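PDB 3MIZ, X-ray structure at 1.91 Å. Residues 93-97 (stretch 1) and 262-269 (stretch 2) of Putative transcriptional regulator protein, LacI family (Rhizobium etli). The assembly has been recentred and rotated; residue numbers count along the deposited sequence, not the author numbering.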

# COMPACT_ATOMS: atom_id res chain seq x y z
N ILE A 93 9.35 -17.90 23.26
CA ILE A 93 8.04 -17.27 23.46
C ILE A 93 7.05 -17.97 22.53
O ILE A 93 7.40 -18.27 21.39
CB ILE A 93 8.06 -15.77 23.08
CG1 ILE A 93 9.12 -15.03 23.90
CG2 ILE A 93 6.68 -15.17 23.29
CD1 ILE A 93 9.22 -13.55 23.57
N PRO A 94 5.83 -18.25 23.01
CA PRO A 94 4.84 -18.91 22.15
C PRO A 94 4.76 -18.12 20.84
O PRO A 94 4.58 -16.89 20.87
CB PRO A 94 3.55 -18.82 22.96
CG PRO A 94 4.06 -18.95 24.37
CD PRO A 94 5.29 -18.05 24.37
N THR A 95 4.87 -18.81 19.72
CA THR A 95 4.86 -18.16 18.42
C THR A 95 4.06 -18.89 17.34
O THR A 95 4.05 -20.11 17.28
CB THR A 95 6.31 -18.01 17.90
OG1 THR A 95 7.06 -17.22 18.82
CG2 THR A 95 6.34 -17.36 16.53
N VAL A 96 3.38 -18.11 16.50
CA VAL A 96 2.63 -18.66 15.38
C VAL A 96 3.10 -17.88 14.15
O VAL A 96 3.18 -16.65 14.17
CB VAL A 96 1.11 -18.49 15.55
CG1 VAL A 96 0.39 -18.88 14.26
CG2 VAL A 96 0.61 -19.37 16.69
N MSE A 97 3.46 -18.60 13.09
CA MSE A 97 3.92 -17.96 11.86
C MSE A 97 2.75 -17.73 10.91
O MSE A 97 1.90 -18.60 10.75
CB MSE A 97 4.99 -18.84 11.19
CG MSE A 97 6.26 -18.97 12.03
SE MSE A 97 7.55 -20.21 11.28
CE MSE A 97 8.13 -19.14 9.79
N LYS A 262 -6.00 -16.00 16.88
CA LYS A 262 -6.77 -16.91 17.73
C LYS A 262 -5.93 -18.14 18.06
O LYS A 262 -5.89 -18.60 19.20
CB LYS A 262 -8.06 -17.35 17.03
CG LYS A 262 -8.91 -18.27 17.90
CD LYS A 262 -10.10 -18.84 17.16
CE LYS A 262 -10.85 -19.83 18.05
NZ LYS A 262 -12.07 -20.37 17.39
N TRP A 263 -5.25 -18.66 17.04
CA TRP A 263 -4.41 -19.83 17.20
C TRP A 263 -3.32 -19.56 18.25
O TRP A 263 -3.07 -20.39 19.12
CB TRP A 263 -3.78 -20.19 15.85
CG TRP A 263 -3.34 -21.62 15.72
CD1 TRP A 263 -3.57 -22.64 16.60
CD2 TRP A 263 -2.62 -22.19 14.62
NE1 TRP A 263 -3.04 -23.81 16.12
CE2 TRP A 263 -2.46 -23.57 14.90
CE3 TRP A 263 -2.11 -21.68 13.42
CZ2 TRP A 263 -1.80 -24.44 14.03
CZ3 TRP A 263 -1.45 -22.55 12.55
CH2 TRP A 263 -1.30 -23.91 12.86
N LEU A 264 -2.70 -18.38 18.16
CA LEU A 264 -1.66 -18.02 19.13
C LEU A 264 -2.27 -17.94 20.52
O LEU A 264 -1.67 -18.39 21.51
CB LEU A 264 -1.03 -16.67 18.78
CG LEU A 264 0.01 -16.13 19.78
CD1 LEU A 264 1.18 -17.10 19.89
CD2 LEU A 264 0.50 -14.76 19.35
N ASN A 265 -3.47 -17.37 20.61
CA ASN A 265 -4.15 -17.23 21.89
C ASN A 265 -4.33 -18.60 22.54
O ASN A 265 -4.06 -18.75 23.73
CB ASN A 265 -5.51 -16.54 21.70
CG ASN A 265 -6.11 -16.04 23.01
OD1 ASN A 265 -5.50 -15.23 23.71
ND2 ASN A 265 -7.30 -16.52 23.33
N ASP A 266 -4.79 -19.59 21.77
CA ASP A 266 -4.99 -20.93 22.31
C ASP A 266 -3.68 -21.58 22.72
O ASP A 266 -3.61 -22.28 23.73
CB ASP A 266 -5.71 -21.83 21.30
CG ASP A 266 -7.10 -21.32 20.94
OD1 ASP A 266 -7.75 -20.70 21.81
OD2 ASP A 266 -7.54 -21.55 19.80
N LEU A 267 -2.63 -21.34 21.94
CA LEU A 267 -1.31 -21.90 22.24
C LEU A 267 -0.77 -21.30 23.53
O LEU A 267 -0.15 -22.00 24.34
CB LEU A 267 -0.34 -21.59 21.10
CG LEU A 267 1.06 -22.18 21.23
CD1 LEU A 267 0.98 -23.70 21.11
CD2 LEU A 267 1.97 -21.63 20.14
N ILE A 268 -1.00 -20.01 23.72
CA ILE A 268 -0.54 -19.31 24.92
C ILE A 268 -1.27 -19.84 26.15
O ILE A 268 -0.70 -19.92 27.23
CB ILE A 268 -0.79 -17.80 24.81
CG1 ILE A 268 0.06 -17.21 23.69
CG2 ILE A 268 -0.48 -17.12 26.14
CD1 ILE A 268 -0.32 -15.81 23.30
N ALA A 269 -2.53 -20.21 25.95
CA ALA A 269 -3.36 -20.73 27.03
C ALA A 269 -3.19 -22.24 27.20
O ALA A 269 -3.94 -22.87 27.94
CB ALA A 269 -4.81 -20.40 26.76

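This contact is a strand laid against a helix, and it is van der Waals packing, mostly between apolar side chains, with no hydrogen bond between the stretches. Strand 95-97 and helix 262-268 run nearly antiparallel, at 155°, with their axes approaching to 8.0 Å. Side chains alternate through the strand and the residue before it: Pro-94 and Val-96 point toward the helix, Thr-95 and Met-97 away. By CA position, Val-96 lies nearest Leu-264 and Pro-94 nearest Ile-268.

Val-96 is the center of the packing. With chi1 at 171° (t), its two methyl groups reach different parts of the helix. CG1 meets the Trp-263 ring obliquely, 3.8 Å from CE3, whereas CG2 comes down on the helix backbone, 3.6 Å from Leu-264 CA, and also packs 3.8 Å from Leu-264 CB. A beta-branched residue suits this place: it is at ease in a strand, and its short, forked side chain fills the narrow space where the two CA atoms, of Val-96 and Leu-264, are just 5.7 Å apart.

The helix answers with longer side chains. Leu-264 leaves its backbone sideways, but its t,p rotamer (176°, 61°) brings the end nearer the strand, where CD1 sits 3.5 Å from Pro-94 O and 4.2 Å from Pro-94 CB. Leu-267, one turn on from Trp-263, points toward the strand and adopts the same t,p pair (-176°, 67°). Its CD2 lies 3.8 Å from Thr-95 O and 4.3 Å from both Pro-94 CB and Val-96 CG2, so one methyl touches three successive residues, Pro-94 to Val-96. Trp-263, also t at chi1 (-157°), sets the benzo part of its indole beside Val-96.

Pro-94 covers the other end. Its compact ring, C-gamma exo, places CB 3.9 Å from Ile-268 CG1, and the closed ring needs no rotamer to be fixed for packing. Ile-268 projects sideways in the m,t conformation (-65°, 168°), common for isoleucine in a helix, and contributes a smaller patch.

Thr-95, facing away, spends its polarity locally: at chi1 -60° (m), OG1 donates a 2.8 Å hydrogen bond to Ile-93 O, satisfying a buried hydroxyl without calling on the helix. Selenomethionine Met-97 likewise turns away, as does Asn-265 on the helix. The stretches bury 306 Å² between them, with Val-96 the most covered. The rule to read here is simple: a valine in the strand and a proline just before it, facing t,p leucines and an indole on the helix.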